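Local coordinates for protein lactaldehyde dehydrogenase (Methanocaldococcus jannaschii, PDB 3PQA) that oxidises lactaldehyde to lactate with NAD, which it prefers over NADP, in the biosynthesis of coenzyme F420, at residues Q68-L80 / K86-S98. Sequence-based numbering, arbitrary orientation.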
ATOM      1  N   GLN B  68     -18.067   4.967 -26.103  1.00 14.50           N
ATOM      2  CA  GLN B  68     -19.012   4.305 -27.021  1.00 15.13           C
ATOM      3  C   GLN B  68     -20.207   3.645 -26.322  1.00 14.72           C
ATOM      4  O   GLN B  68     -21.342   3.720 -26.820  1.00 14.98           O
ATOM      5  CB  GLN B  68     -18.313   3.261 -27.867  1.00 16.26           C
ATOM      6  CG  GLN B  68     -17.316   3.807 -28.882  1.00 16.77           C
ATOM      7  CD  GLN B  68     -16.724   2.678 -29.672  1.00 16.57           C
ATOM      8  OE1 GLN B  68     -17.428   2.010 -30.429  1.00 16.88           O
ATOM      9  NE2 GLN B  68     -15.443   2.411 -29.459  1.00 16.87           N
ATOM     10  N   ILE B  69     -19.946   2.989 -25.185  1.00 14.05           N
ATOM     11  CA  ILE B  69     -21.007   2.349 -24.396  1.00 14.12           C
ATOM     12  C   ILE B  69     -21.990   3.420 -23.937  1.00 14.75           C
ATOM     13  O   ILE B  69     -23.202   3.244 -24.042  1.00 15.40           O
ATOM     14  CB  ILE B  69     -20.451   1.580 -23.167  1.00 13.76           C
ATOM     15  CG1 ILE B  69     -19.604   0.383 -23.617  1.00 13.66           C
ATOM     16  CG2 ILE B  69     -21.595   1.098 -22.244  1.00 13.64           C
ATOM     17  CD1 ILE B  69     -18.842  -0.339 -22.479  1.00 13.60           C
ATOM     18  N   LYS B  70     -21.458   4.538 -23.446  1.00 15.34           N
ATOM     19  CA  LYS B  70     -22.296   5.661 -23.030  1.00 16.95           C
ATOM     20  C   LYS B  70     -23.160   6.200 -24.177  1.00 16.63           C
ATOM     21  O   LYS B  70     -24.348   6.480 -23.976  1.00 16.81           O
ATOM     22  CB  LYS B  70     -21.436   6.764 -22.405  1.00 20.90           C
ATOM     23  CG  LYS B  70     -22.199   7.959 -21.851  1.00 23.03           C
ATOM     24  CD  LYS B  70     -21.221   8.977 -21.257  1.00 22.32           C
ATOM     25  CE  LYS B  70     -21.881  10.305 -20.917  1.00 23.49           C
ATOM     26  NZ  LYS B  70     -22.715  10.191 -19.695  1.00 23.00           N
ATOM     27  N   GLU B  71     -22.584   6.313 -25.376  1.00 17.20           N
ATOM     28  CA  GLU B  71     -23.329   6.831 -26.535  1.00 19.88           C
ATOM     29  C   GLU B  71     -24.400   5.857 -27.035  1.00 20.23           C
ATOM     30  O   GLU B  71     -25.372   6.270 -27.675  1.00 20.45           O
ATOM     31  CB  GLU B  71     -22.382   7.228 -27.673  1.00 25.44           C
ATOM     32  CG  GLU B  71     -21.496   8.424 -27.323  1.00 29.47           C
ATOM     33  CD  GLU B  71     -20.430   8.733 -28.365  1.00 27.32           C
ATOM     34  OE1 GLU B  71     -20.095   7.843 -29.186  1.00 29.76           O
ATOM     35  OE2 GLU B  71     -19.909   9.870 -28.347  1.00 29.74           O
ATOM     36  N   LYS B  72     -24.225   4.578 -26.707  1.00 19.77           N
ATOM     37  CA  LYS B  72     -25.148   3.517 -27.109  1.00 20.26           C
ATOM     38  C   LYS B  72     -25.955   2.968 -25.927  1.00 18.06           C
ATOM     39  O   LYS B  72     -26.531   1.883 -26.025  1.00 17.87           O
ATOM     40  CB  LYS B  72     -24.385   2.377 -27.788  1.00 25.14           C
ATOM     41  CG  LYS B  72     -23.746   2.749 -29.128  1.00 26.98           C
ATOM     42  CD  LYS B  72     -22.949   1.573 -29.709  1.00 26.83           C
ATOM     43  CE  LYS B  72     -23.787   0.749 -30.673  1.00 27.24           C
ATOM     44  NZ  LYS B  72     -23.783   1.361 -32.037  1.00 27.11           N
ATOM     45  N   LYS B  73     -26.024   3.729 -24.834  1.00 17.29           N
ATOM     46  CA  LYS B  73     -26.606   3.233 -23.585  1.00 17.67           C
ATOM     47  C   LYS B  73     -28.002   2.615 -23.747  1.00 17.03           C
ATOM     48  O   LYS B  73     -28.229   1.476 -23.334  1.00 16.59           O
ATOM     49  CB  LYS B  73     -26.639   4.321 -22.512  1.00 19.67           C
ATOM     50  CG  LYS B  73     -26.970   3.747 -21.157  1.00 21.35           C
ATOM     51  CD  LYS B  73     -26.965   4.760 -20.036  1.00 20.45           C
ATOM     52  CE  LYS B  73     -27.404   4.070 -18.747  1.00 21.51           C
ATOM     53  NZ  LYS B  73     -27.895   5.058 -17.738  1.00 20.91           N
ATOM     54  N   GLU B  74     -28.925   3.363 -24.348  1.00 17.32           N
ATOM     55  CA  GLU B  74     -30.317   2.890 -24.465  1.00 18.07           C
ATOM     56  C   GLU B  74     -30.428   1.634 -25.336  1.00 17.36           C
ATOM     57  O   GLU B  74     -31.107   0.665 -24.960  1.00 17.33           O
ATOM     58  CB  GLU B  74     -31.249   4.008 -24.948  1.00 20.87           C
ATOM     59  CG  GLU B  74     -32.753   3.680 -24.848  1.00 23.01           C
ATOM     60  CD  GLU B  74     -33.224   3.246 -23.457  1.00 21.51           C
ATOM     61  OE1 GLU B  74     -32.565   3.549 -22.435  1.00 23.08           O
ATOM     62  OE2 GLU B  74     -34.296   2.603 -23.390  1.00 23.19           O
ATOM     63  N   GLU B  75     -29.745   1.653 -26.478  1.00 17.58           N
ATOM     64  CA  GLU B  75     -29.682   0.504 -27.370  1.00 19.10           C
ATOM     65  C   GLU B  75     -29.167  -0.736 -26.651  1.00 17.23           C
ATOM     66  O   GLU B  75     -29.736  -1.823 -26.795  1.00 17.14           O
ATOM     67  CB  GLU B  75     -28.803   0.803 -28.588  1.00 23.92           C
ATOM     68  CG  GLU B  75     -28.846  -0.282 -29.663  1.00 27.09           C
ATOM     69  CD  GLU B  75     -27.859  -0.058 -30.800  1.00 25.41           C
ATOM     70  OE1 GLU B  75     -27.579  -1.033 -31.528  1.00 27.60           O
ATOM     71  OE2 GLU B  75     -27.363   1.084 -30.976  1.00 27.49           O
ATOM     72  N   LEU B  76     -28.083  -0.580 -25.886  1.00 15.55           N
ATOM     73  CA  LEU B  76     -27.506  -1.725 -25.186  1.00 14.87           C
ATOM     74  C   LEU B  76     -28.449  -2.228 -24.096  1.00 14.39           C
ATOM     75  O   LEU B  76     -28.580  -3.440 -23.893  1.00 14.78           O
ATOM     76  CB  LEU B  76     -26.125  -1.377 -24.612  1.00 15.56           C
ATOM     77  CG  LEU B  76     -25.026  -1.078 -25.643  1.00 15.39           C
ATOM     78  CD1 LEU B  76     -23.796  -0.552 -24.906  1.00 15.62           C
ATOM     79  CD2 LEU B  76     -24.668  -2.289 -26.495  1.00 15.66           C
ATOM     80  N   ALA B  77     -29.111  -1.297 -23.408  1.00 14.55           N
ATOM     81  CA  ALA B  77     -30.098  -1.659 -22.384  1.00 15.01           C
ATOM     82  C   ALA B  77     -31.249  -2.471 -22.980  1.00 15.66           C
ATOM     83  O   ALA B  77     -31.703  -3.432 -22.363  1.00 15.61           O
ATOM     84  CB  ALA B  77     -30.628  -0.423 -21.673  1.00 15.44           C
ATOM     85  N   LYS B  78     -31.706  -2.084 -24.174  1.00 16.49           N
ATOM     86  CA  LYS B  78     -32.799  -2.801 -24.863  1.00 17.92           C
ATOM     87  C   LYS B  78     -32.388  -4.218 -25.233  1.00 16.67           C
ATOM     88  O   LYS B  78     -33.178  -5.158 -25.103  1.00 16.42           O
ATOM     89  CB  LYS B  78     -33.262  -2.059 -26.129  1.00 21.76           C
ATOM     90  CG  LYS B  78     -33.816  -0.662 -25.910  1.00 23.93           C
ATOM     91  CD  LYS B  78     -35.206  -0.672 -25.312  1.00 22.87           C
ATOM     92  CE  LYS B  78     -35.946   0.617 -25.636  1.00 24.02           C
ATOM     93  NZ  LYS B  78     -37.206   0.656 -24.844  1.00 23.27           N
ATOM     94  N   ILE B  79     -31.145  -4.371 -25.690  1.00 15.83           N
ATOM     95  CA  ILE B  79     -30.617  -5.689 -26.000  1.00 15.63           C
ATOM     96  C   ILE B  79     -30.625  -6.587 -24.756  1.00 14.67           C
ATOM     97  O   ILE B  79     -30.998  -7.753 -24.845  1.00 14.59           O
ATOM     98  CB  ILE B  79     -29.210  -5.624 -26.640  1.00 16.62           C
ATOM     99  CG1 ILE B  79     -29.308  -5.067 -28.070  1.00 17.38           C
ATOM    100  CG2 ILE B  79     -28.577  -7.024 -26.683  1.00 17.37           C
ATOM    101  CD1 ILE B  79     -27.996  -4.480 -28.616  1.00 16.79           C
ATOM    102  N   LEU B  80     -30.228  -6.046 -23.604  1.00 14.37           N
ATOM    103  CA  LEU B  80     -30.304  -6.809 -22.355  1.00 14.18           C
ATOM    104  C   LEU B  80     -31.740  -7.250 -22.050  1.00 14.57           C
ATOM    105  O   LEU B  80     -31.970  -8.384 -21.642  1.00 14.94           O
ATOM    106  CB  LEU B  80     -29.709  -6.021 -21.178  1.00 14.51           C
ATOM    107  CG  LEU B  80     -28.186  -5.825 -21.242  1.00 14.36           C
ATOM    108  CD1 LEU B  80     -27.729  -4.855 -20.146  1.00 14.46           C
ATOM    109  CD2 LEU B  80     -27.477  -7.147 -21.093  1.00 14.48           C
ATOM    110  N   LYS B  86     -33.907  -9.073 -19.111  1.00 14.03           N
ATOM    111  CA  LYS B  86     -33.639  -8.207 -17.967  1.00 14.45           C
ATOM    112  C   LYS B  86     -34.529  -6.981 -17.999  1.00 14.05           C
ATOM    113  O   LYS B  86     -34.497  -6.227 -18.964  1.00 14.19           O
ATOM    114  CB  LYS B  86     -32.161  -7.789 -17.962  1.00 15.43           C
ATOM    115  CG  LYS B  86     -31.797  -6.883 -16.781  1.00 16.26           C
ATOM    116  CD  LYS B  86     -30.279  -6.706 -16.661  1.00 15.80           C
ATOM    117  CE  LYS B  86     -29.624  -8.032 -16.333  1.00 16.37           C
ATOM    118  NZ  LYS B  86     -28.304  -7.872 -15.663  1.00 16.03           N
ATOM    119  N   PRO B  87     -35.347  -6.768 -16.947  1.00 14.55           N
ATOM    120  CA  PRO B  87     -36.172  -5.560 -16.920  1.00 15.09           C
ATOM    121  C   PRO B  87     -35.371  -4.322 -17.304  1.00 16.01           C
ATOM    122  O   PRO B  87     -34.212  -4.155 -16.861  1.00 16.26           O
ATOM    123  CB  PRO B  87     -36.643  -5.507 -15.472  1.00 14.66           C
ATOM    124  CG  PRO B  87     -36.787  -6.961 -15.132  1.00 14.64           C
ATOM    125  CD  PRO B  87     -35.559  -7.586 -15.739  1.00 14.54           C
ATOM    126  N   ILE B  88     -35.974  -3.494 -18.156  1.00 16.27           N
ATOM    127  CA  ILE B  88     -35.272  -2.359 -18.777  1.00 16.58           C
ATOM    128  C   ILE B  88     -34.610  -1.411 -17.770  1.00 16.38           C
ATOM    129  O   ILE B  88     -33.476  -0.982 -17.984  1.00 16.60           O
ATOM    130  CB  ILE B  88     -36.168  -1.601 -19.824  1.00 17.26           C
ATOM    131  CG1 ILE B  88     -35.354  -0.561 -20.605  1.00 17.51           C
ATOM    132  CG2 ILE B  88     -37.387  -0.962 -19.157  1.00 17.43           C
ATOM    133  CD1 ILE B  88     -34.393  -1.144 -21.638  1.00 17.48           C
ATOM    134  N   LYS B  89     -35.286  -1.132 -16.653  1.00 16.77           N
ATOM    135  CA  LYS B  89     -34.678  -0.310 -15.591  1.00 17.77           C
ATOM    136  C   LYS B  89     -33.378  -0.913 -15.024  1.00 17.11           C
ATOM    137  O   LYS B  89     -32.406  -0.194 -14.776  1.00 17.24           O
ATOM    138  CB  LYS B  89     -35.689  -0.036 -14.478  1.00 21.15           C
ATOM    139  CG  LYS B  89     -36.806   0.937 -14.890  1.00 22.66           C
ATOM    140  CD  LYS B  89     -37.728   1.296 -13.720  1.00 22.95           C
ATOM    141  CE  LYS B  89     -38.441   0.058 -13.171  1.00 23.13           C
ATOM    142  NZ  LYS B  89     -39.673   0.408 -12.407  1.00 23.75           N
ATOM    143  N   GLN B  90     -33.366  -2.231 -14.832  1.00 16.71           N
ATOM    144  CA  GLN B  90     -32.172  -2.954 -14.381  1.00 17.17           C
ATOM    145  C   GLN B  90     -31.106  -3.051 -15.470  1.00 15.17           C
ATOM    146  O   GLN B  90     -29.901  -3.033 -15.179  1.00 14.91           O
ATOM    147  CB  GLN B  90     -32.547  -4.346 -13.889  1.00 20.73           C
ATOM    148  CG  GLN B  90     -33.415  -4.345 -12.631  1.00 23.20           C
ATOM    149  CD  GLN B  90     -33.912  -5.727 -12.298  1.00 21.89           C
ATOM    150  OE1 GLN B  90     -33.148  -6.701 -12.321  1.00 23.11           O
ATOM    151  NE2 GLN B  90     -35.207  -5.832 -11.990  1.00 23.23           N
ATOM    152  N   ALA B  91     -31.547  -3.153 -16.723  1.00 14.12           N
ATOM    153  CA  ALA B  91     -30.631  -3.160 -17.861  1.00 14.02           C
ATOM    154  C   ALA B  91     -29.827  -1.861 -17.928  1.00 13.80           C
ATOM    155  O   ALA B  91     -28.616  -1.889 -18.183  1.00 13.95           O
ATOM    156  CB  ALA B  91     -31.387  -3.399 -19.150  1.00 14.16           C
ATOM    157  N   ARG B  92     -30.496  -0.736 -17.684  1.00 14.06           N
ATOM    158  CA  ARG B  92     -29.842   0.580 -17.728  1.00 14.78           C
ATOM    159  C   ARG B  92     -28.749   0.691 -16.675  1.00 13.63           C
ATOM    160  O   ARG B  92     -27.650   1.192 -16.957  1.00 14.19           O
ATOM    161  CB  ARG B  92     -30.853   1.729 -17.561  1.00 17.23           C
ATOM    162  CG  ARG B  92     -31.841   1.828 -18.706  1.00 18.17           C
ATOM    163  CD  ARG B  92     -32.748   3.049 -18.626  1.00 18.05           C
ATOM    164  NE  ARG B  92     -33.663   3.034 -19.769  1.00 18.61           N
ATOM    165  CZ  ARG B  92     -34.986   2.892 -19.690  1.00 18.46           C
ATOM    166  NH1 ARG B  92     -35.598   2.801 -18.518  1.00 18.79           N
ATOM    167  NH2 ARG B  92     -35.706   2.867 -20.805  1.00 18.84           N
ATOM    168  N   VAL B  93     -29.070   0.221 -15.470  1.00 13.19           N
ATOM    169  CA  VAL B  93     -28.115   0.134 -14.372  1.00 13.14           C
ATOM    170  C   VAL B  93     -26.887  -0.710 -14.743  1.00 12.83           C
ATOM    171  O   VAL B  93     -25.755  -0.253 -14.546  1.00 13.42           O
ATOM    172  CB  VAL B  93     -28.780  -0.300 -13.029  1.00 14.20           C
ATOM    173  CG1 VAL B  93     -27.722  -0.521 -11.940  1.00 15.92           C
ATOM    174  CG2 VAL B  93     -29.807   0.779 -12.561  1.00 15.91           C
ATOM    175  N   GLU B  94     -27.087  -1.895 -15.326  1.00 12.73           N
ATOM    176  CA  GLU B  94     -25.929  -2.692 -15.771  1.00 13.21           C
ATOM    177  C   GLU B  94     -25.050  -1.917 -16.776  1.00 12.01           C
ATOM    178  O   GLU B  94     -23.817  -1.910 -16.666  1.00 12.65           O
ATOM    179  CB  GLU B  94     -26.322  -4.064 -16.355  1.00 14.78           C
ATOM    180  CG  GLU B  94     -25.075  -4.890 -16.730  1.00 17.81           C
ATOM    181  CD  GLU B  94     -25.344  -6.246 -17.348  1.00 15.39           C
ATOM    182  OE1 GLU B  94     -26.486  -6.755 -17.288  1.00 18.02           O
ATOM    183  OE2 GLU B  94     -24.372  -6.817 -17.896  1.00 17.92           O
ATOM    184  N   VAL B  95     -25.692  -1.266 -17.749  1.00 11.94           N
ATOM    185  CA  VAL B  95     -24.943  -0.500 -18.755  1.00 12.05           C
ATOM    186  C   VAL B  95     -24.114   0.609 -18.094  1.00 11.46           C
ATOM    187  O   VAL B  95     -22.932   0.779 -18.421  1.00 11.87           O
ATOM    188  CB  VAL B  95     -25.826   0.098 -19.877  1.00 13.23           C
ATOM    189  CG1 VAL B  95     -24.947   0.861 -20.859  1.00 14.23           C
ATOM    190  CG2 VAL B  95     -26.602  -0.990 -20.621  1.00 14.29           C
ATOM    191  N   GLU B  96     -24.732   1.342 -17.165  1.00 12.35           N
ATOM    192  CA  GLU B  96     -24.039   2.401 -16.423  1.00 13.66           C
ATOM    193  C   GLU B  96     -22.826   1.851 -15.640  1.00 13.13           C
ATOM    194  O   GLU B  96     -21.740   2.462 -15.653  1.00 13.66           O
ATOM    195  CB  GLU B  96     -25.021   3.142 -15.506  1.00 18.95           C
ATOM    196  CG  GLU B  96     -24.497   4.460 -14.943  1.00 22.59           C
ATOM    197  CD  GLU B  96     -24.320   5.552 -16.001  1.00 20.10           C
ATOM    198  OE1 GLU B  96     -25.062   5.557 -17.012  1.00 22.78           O
ATOM    199  OE2 GLU B  96     -23.448   6.431 -15.805  1.00 22.91           O
ATOM    200  N   ARG B  97     -22.984   0.690 -15.002  1.00 12.01           N
ATOM    201  CA  ARG B  97     -21.863   0.047 -14.307  1.00 13.07           C
ATOM    202  C   ARG B  97     -20.706  -0.273 -15.259  1.00 11.00           C
ATOM    203  O   ARG B  97     -19.534  -0.077 -14.917  1.00 11.59           O
ATOM    204  CB  ARG B  97     -22.291  -1.251 -13.630  1.00 21.01           C
ATOM    205  CG  ARG B  97     -23.568  -1.163 -12.867  1.00 25.05           C
ATOM    206  CD  ARG B  97     -23.337  -0.887 -11.444  1.00 23.93           C
ATOM    207  NE  ARG B  97     -23.075  -2.119 -10.706  1.00 26.49           N
ATOM    208  CZ  ARG B  97     -23.143  -2.210  -9.379  1.00 25.13           C
ATOM    209  NH1 ARG B  97     -22.870  -3.357  -8.780  1.00 27.17           N
ATOM    210  NH2 ARG B  97     -23.494  -1.152  -8.653  1.00 27.15           N
ATOM    211  N   SER B  98     -21.041  -0.809 -16.439  1.00 10.53           N
ATOM    212  CA  SER B  98     -20.018  -1.192 -17.414  1.00 10.98           C
ATOM    213  C   SER B  98     -19.175  -0.005 -17.867  1.00 10.86           C
ATOM    214  O   SER B  98     -17.970  -0.159 -18.070  1.00 11.35           O
ATOM    215  CB  SER B  98     -20.637  -1.958 -18.601  1.00 12.75           C
ATOM    216  OG  SER B  98     -21.277  -1.085 -19.515  1.00 16.33           O
TER
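R92 meets E74 side-on across the two helices, NE to OE1 at 2.9 Å with an N-H...O angle of 173°, and NH2 to OE2 at 3.0 Å, similarly straight. Carboxylate and guanidinium lie nearly coplanar; NE uses the syn lone pair of OE1, and NH2 reaches OE2 on its syn side but somewhat out of the carboxylate plane. NH2 also pairs with E310, while I88 CG1 lies over one guanidinium face. An alanine in place of R92 would probably take both of these donors from E74, leaving the long pairing with K78 NZ, and remove one partner of E310. K73, its CG anti to the backbone N (chi1 -168°) and its chain extended, carries NZ to 3.0 Å from E96 OE1, a salt bridge on the oxygen's anti side.

Alongside these charged pairs, A77 and V95 act as knobs: A77 sits among I88, A91, R92 and V95, and V95 among I69, K73, L76 and A77, the aliphatic parts of K73 and R92 helping to form the holes. The small A77 and A91 are consistent with the close approach, their CA atoms 4.8 Å apart. At the turn, K86 N donates to L80 O at 3.3 Å. K86 NZ is satisfied by E94 OE1 (2.7 Å) and by N141 O, and E94 OE2 accepts from the backbone N of L144 and N145. S98 OG donates to V95 O, 2.7 Å away, while its oxygen touches I69 CG2.

The geometry is that of a helical hairpin: segments 73-80 and 88-98 cross at 125° between their N-to-C directions, their axes approaching to 8.2 Å, with I69 of helix 55-71 packing against helix 88-111. L76 and L80 also touch helix 171-186, and S98 meets the start of helix 145-156.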